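Local coordinates for SusD superfamily protein (Bacteroides vulgatus ATCC 8482, PDB 3JQ0), which probably binds glycans at the cell surface as a SusD-like outer-membrane protein, although its own ligand is not known, at residues 292-306 with 331-343. Sequence-based numbering, arbitrary orientation.
Sequences LNGLTQLQVRREFYF and VVSYFGPITYKFQ
Tyr334 reaches across to residues 302-306, its CG anti to the backbone N (chi1 171°), and its OH donates to Arg302 O at 2.7 Å, on a lone pair in the carbonyl plane. Phe306 stands edge-on over one face of that ring in a T-shaped stack, planes at 77°, with CE2 above the ring centre. Tyr305 CB crowds the hydroxyl from another direction, 3.3 Å from Tyr334 OH. With an alanine here, Arg302 O would probably lose this donor and the Phe306 edge the face it packs on.

Pro337 lies in the middle, its CG 4.0 Å from Val300 CG1 and its CD 3.7 Å from Arg302 CA. Bent at chi2 (63°), Gln299 curls back to spend both amide hydrogens in nearly straight bonds: NE2 to Val300 O, and NE2 to Pro337 O at 3.1 Å. Its OE1 takes Ile46 N and a water shared with Pro337 O, so the amide's rotation is fixed. The Arg302 guanidinium reaches Phe335 O through water and pairs with Asp43.

The contact thus lays the mostly irregular segment 292-306, whose short strand 299-300 pairs with 41-43, against one strand of an antiparallel hairpin, 320-326 with 332-339, where Phe335 and Gly336 opposite Val323 make a classic beta bulge.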
# COMPACT_ATOMS: atom_id res chain seq x y z
N LEU A 292 -14.01 9.06 -17.22
CA LEU A 292 -13.71 9.07 -15.78
C LEU A 292 -14.81 9.82 -15.04
O LEU A 292 -15.14 10.91 -15.44
CB LEU A 292 -12.36 9.72 -15.51
CG LEU A 292 -11.15 9.07 -16.16
CD1 LEU A 292 -9.88 9.94 -15.89
CD2 LEU A 292 -10.91 7.61 -15.74
N ASN A 293 -15.28 9.27 -13.92
CA ASN A 293 -16.26 9.96 -13.10
C ASN A 293 -16.18 9.54 -11.67
O ASN A 293 -16.42 8.40 -11.34
CB ASN A 293 -17.68 9.71 -13.57
CG ASN A 293 -18.67 10.63 -12.90
OD1 ASN A 293 -18.40 11.85 -12.75
ND2 ASN A 293 -19.80 10.08 -12.51
N GLY A 294 -15.84 10.43 -10.80
CA GLY A 294 -15.71 10.17 -9.39
C GLY A 294 -15.75 11.46 -8.63
O GLY A 294 -16.21 12.50 -9.11
N LEU A 295 -15.26 11.41 -7.40
CA LEU A 295 -15.14 12.55 -6.53
C LEU A 295 -13.73 12.56 -5.94
O LEU A 295 -13.23 11.51 -5.54
CB LEU A 295 -16.19 12.44 -5.43
CG LEU A 295 -16.49 13.59 -4.52
CD1 LEU A 295 -17.33 14.60 -5.24
CD2 LEU A 295 -17.31 13.09 -3.27
N THR A 296 -13.07 13.73 -5.92
CA THR A 296 -11.74 13.86 -5.37
C THR A 296 -11.79 14.61 -4.06
O THR A 296 -12.16 15.80 -4.02
CB THR A 296 -10.81 14.59 -6.36
OG1 THR A 296 -10.80 13.86 -7.58
CG2 THR A 296 -9.40 14.74 -5.84
N GLN A 297 -11.41 13.92 -2.97
CA GLN A 297 -11.22 14.57 -1.67
C GLN A 297 -9.78 14.57 -1.14
O GLN A 297 -9.48 15.30 -0.21
CB GLN A 297 -12.16 13.93 -0.61
CG GLN A 297 -13.62 14.16 -0.89
CD GLN A 297 -14.53 13.63 0.15
OE1 GLN A 297 -14.12 12.84 1.01
NE2 GLN A 297 -15.81 14.02 0.07
N LEU A 298 -8.90 13.78 -1.79
CA LEU A 298 -7.47 13.77 -1.53
C LEU A 298 -6.80 14.13 -2.85
O LEU A 298 -7.03 13.43 -3.85
CB LEU A 298 -7.00 12.38 -1.07
CG LEU A 298 -7.21 12.01 0.41
CD1 LEU A 298 -6.90 10.53 0.62
CD2 LEU A 298 -6.36 12.95 1.34
N GLN A 299 -6.06 15.24 -2.87
CA GLN A 299 -5.49 15.81 -4.09
C GLN A 299 -3.98 15.75 -4.03
O GLN A 299 -3.35 16.42 -3.19
CB GLN A 299 -5.98 17.26 -4.20
CG GLN A 299 -5.33 18.04 -5.33
CD GLN A 299 -5.63 17.50 -6.70
OE1 GLN A 299 -6.81 17.48 -7.11
NE2 GLN A 299 -4.60 17.10 -7.44
N VAL A 300 -3.38 15.03 -4.97
CA VAL A 300 -1.94 15.04 -5.15
C VAL A 300 -1.50 16.49 -5.31
O VAL A 300 -2.08 17.25 -6.10
CB VAL A 300 -1.53 14.18 -6.36
CG1 VAL A 300 -0.03 14.36 -6.72
CG2 VAL A 300 -1.91 12.70 -6.16
N ARG A 301 -0.43 16.88 -4.62
CA ARG A 301 0.09 18.24 -4.69
C ARG A 301 0.36 18.58 -6.16
O ARG A 301 1.04 17.83 -6.87
CB ARG A 301 1.40 18.34 -3.91
CG ARG A 301 1.24 18.23 -2.41
CD ARG A 301 0.64 19.50 -1.79
NE ARG A 301 0.72 19.50 -0.33
CZ ARG A 301 0.36 20.53 0.43
NH1 ARG A 301 -0.17 21.60 -0.11
NH2 ARG A 301 0.50 20.47 1.75
N ARG A 302 -0.12 19.74 -6.59
CA ARG A 302 0.03 20.14 -8.00
C ARG A 302 1.51 20.19 -8.41
O ARG A 302 1.89 19.77 -9.50
CB ARG A 302 -0.66 21.47 -8.22
CG ARG A 302 -2.16 21.41 -8.07
CD ARG A 302 -2.78 22.77 -8.00
NE ARG A 302 -2.33 23.46 -6.82
CZ ARG A 302 -2.46 24.74 -6.61
NH1 ARG A 302 -3.08 25.50 -7.52
NH2 ARG A 302 -2.00 25.30 -5.50
N GLU A 303 2.36 20.69 -7.52
CA GLU A 303 3.78 20.83 -7.76
C GLU A 303 4.47 19.47 -7.95
O GLU A 303 5.50 19.35 -8.62
CB GLU A 303 4.35 21.60 -6.54
CG GLU A 303 5.83 21.93 -6.58
CD GLU A 303 6.41 22.50 -5.26
OE1 GLU A 303 5.68 22.72 -4.26
OE2 GLU A 303 7.64 22.69 -5.23
N PHE A 304 3.92 18.44 -7.33
CA PHE A 304 4.55 17.13 -7.37
C PHE A 304 4.63 16.56 -8.77
O PHE A 304 5.57 15.83 -9.08
CB PHE A 304 3.82 16.16 -6.44
CG PHE A 304 4.44 14.80 -6.38
CD1 PHE A 304 5.57 14.56 -5.64
CD2 PHE A 304 3.91 13.75 -7.14
CE1 PHE A 304 6.17 13.30 -5.64
CE2 PHE A 304 4.52 12.48 -7.12
CZ PHE A 304 5.61 12.28 -6.33
N TYR A 305 3.68 16.91 -9.64
CA TYR A 305 3.66 16.35 -10.97
C TYR A 305 4.98 16.59 -11.69
O TYR A 305 5.41 15.71 -12.43
CB TYR A 305 2.48 16.88 -11.81
CG TYR A 305 2.40 16.27 -13.18
CD1 TYR A 305 1.76 15.06 -13.37
CD2 TYR A 305 3.03 16.85 -14.27
CE1 TYR A 305 1.71 14.45 -14.61
CE2 TYR A 305 2.99 16.24 -15.51
CZ TYR A 305 2.36 15.04 -15.68
OH TYR A 305 2.35 14.42 -16.88
N PHE A 306 5.60 17.75 -11.48
CA PHE A 306 6.86 18.08 -12.15
C PHE A 306 8.11 17.83 -11.32
O PHE A 306 9.20 18.09 -11.81
CB PHE A 306 6.80 19.52 -12.71
CG PHE A 306 5.74 19.72 -13.76
CD1 PHE A 306 5.95 19.25 -15.03
CD2 PHE A 306 4.53 20.33 -13.44
CE1 PHE A 306 4.98 19.40 -16.02
CE2 PHE A 306 3.55 20.48 -14.43
CZ PHE A 306 3.79 20.04 -15.70
N VAL A 331 -4.67 30.85 -23.98
CA VAL A 331 -3.49 30.45 -23.25
C VAL A 331 -3.78 29.17 -22.50
O VAL A 331 -4.74 29.07 -21.76
CB VAL A 331 -3.00 31.54 -22.29
CG1 VAL A 331 -1.80 31.06 -21.47
CG2 VAL A 331 -2.70 32.85 -23.04
N VAL A 332 -2.94 28.16 -22.70
CA VAL A 332 -3.06 26.86 -22.05
C VAL A 332 -2.15 26.84 -20.84
O VAL A 332 -0.95 27.08 -20.98
CB VAL A 332 -2.70 25.75 -23.03
CG1 VAL A 332 -2.76 24.34 -22.36
CG2 VAL A 332 -3.57 25.78 -24.30
N SER A 333 -2.70 26.58 -19.66
CA SER A 333 -1.96 26.60 -18.39
C SER A 333 -2.18 25.27 -17.65
O SER A 333 -3.32 24.79 -17.58
CB SER A 333 -2.48 27.76 -17.56
OG SER A 333 -2.15 28.99 -18.20
N TYR A 334 -1.13 24.75 -17.04
CA TYR A 334 -1.22 23.60 -16.18
C TYR A 334 -2.15 23.89 -15.01
O TYR A 334 -2.03 24.94 -14.38
CB TYR A 334 0.17 23.25 -15.66
CG TYR A 334 0.20 22.19 -14.59
CD1 TYR A 334 -0.20 20.87 -14.85
CD2 TYR A 334 0.61 22.47 -13.31
CE1 TYR A 334 -0.18 19.90 -13.85
CE2 TYR A 334 0.62 21.53 -12.32
CZ TYR A 334 0.25 20.22 -12.60
OH TYR A 334 0.25 19.25 -11.63
N PHE A 335 -3.06 22.97 -14.74
CA PHE A 335 -4.05 23.16 -13.69
C PHE A 335 -3.78 22.21 -12.52
O PHE A 335 -3.76 22.64 -11.36
CB PHE A 335 -5.45 23.05 -14.27
CG PHE A 335 -6.54 23.46 -13.29
CD1 PHE A 335 -6.61 24.75 -12.78
CD2 PHE A 335 -7.51 22.55 -12.88
CE1 PHE A 335 -7.62 25.08 -11.86
CE2 PHE A 335 -8.51 22.90 -12.02
CZ PHE A 335 -8.56 24.15 -11.50
N GLY A 336 -3.57 20.93 -12.78
CA GLY A 336 -3.20 20.02 -11.73
C GLY A 336 -3.19 18.60 -12.22
O GLY A 336 -3.54 18.31 -13.37
N PRO A 337 -2.86 17.68 -11.31
CA PRO A 337 -2.80 16.25 -11.66
C PRO A 337 -4.06 15.52 -11.25
O PRO A 337 -4.72 15.90 -10.25
CB PRO A 337 -1.59 15.77 -10.83
CG PRO A 337 -1.71 16.57 -9.58
CD PRO A 337 -2.26 17.92 -9.97
N ILE A 338 -4.37 14.45 -11.97
CA ILE A 338 -5.41 13.50 -11.59
C ILE A 338 -4.76 12.13 -11.37
O ILE A 338 -3.76 11.75 -11.99
CB ILE A 338 -6.58 13.40 -12.59
CG1 ILE A 338 -6.10 12.92 -13.95
CG2 ILE A 338 -7.30 14.73 -12.70
CD1 ILE A 338 -7.24 12.51 -14.93
N THR A 339 -5.34 11.42 -10.40
CA THR A 339 -4.96 10.05 -10.08
C THR A 339 -5.18 9.14 -11.27
O THR A 339 -6.27 9.10 -11.82
CB THR A 339 -5.83 9.56 -8.92
OG1 THR A 339 -5.79 10.49 -7.85
CG2 THR A 339 -5.43 8.17 -8.47
N TYR A 340 -4.15 8.38 -11.67
CA TYR A 340 -4.22 7.72 -12.99
C TYR A 340 -3.77 6.25 -12.96
O TYR A 340 -3.97 5.58 -13.95
CB TYR A 340 -3.40 8.52 -14.02
CG TYR A 340 -3.97 8.55 -15.42
CD1 TYR A 340 -5.22 9.08 -15.68
CD2 TYR A 340 -3.18 8.14 -16.49
CE1 TYR A 340 -5.69 9.14 -16.98
CE2 TYR A 340 -3.65 8.23 -17.78
CZ TYR A 340 -4.89 8.74 -18.01
OH TYR A 340 -5.35 8.84 -19.33
N LYS A 341 -3.25 5.74 -11.85
CA LYS A 341 -2.67 4.40 -11.88
C LYS A 341 -3.66 3.29 -12.19
O LYS A 341 -3.35 2.35 -12.87
CB LYS A 341 -1.99 4.11 -10.54
CG LYS A 341 -1.44 2.68 -10.42
CD LYS A 341 -0.59 2.50 -9.15
CE LYS A 341 0.84 2.99 -9.34
NZ LYS A 341 1.63 2.90 -8.07
N PHE A 342 -4.83 3.36 -11.54
CA PHE A 342 -5.87 2.34 -11.68
C PHE A 342 -6.90 2.82 -12.69
O PHE A 342 -7.64 3.78 -12.46
CB PHE A 342 -6.45 1.96 -10.33
CG PHE A 342 -5.40 1.38 -9.39
CD1 PHE A 342 -4.98 0.08 -9.52
CD2 PHE A 342 -4.81 2.15 -8.40
CE1 PHE A 342 -4.04 -0.46 -8.68
CE2 PHE A 342 -3.85 1.60 -7.56
CZ PHE A 342 -3.47 0.30 -7.71
N GLN A 343 -6.91 2.18 -13.85
CA GLN A 343 -7.73 2.58 -14.97
C GLN A 343 -9.03 1.83 -15.10
O GLN A 343 -9.92 2.22 -15.88
CB GLN A 343 -6.94 2.47 -16.26
CG GLN A 343 -5.81 3.46 -16.40
CD GLN A 343 -6.31 4.85 -16.76
OE1 GLN A 343 -7.15 5.03 -17.66
NE2 GLN A 343 -5.77 5.84 -16.09
O HOH W 1 -5.33 13.11 -6.16
O HOH W 2 -7.23 15.67 -9.08
O HOH W 3 -4.70 24.74 -9.84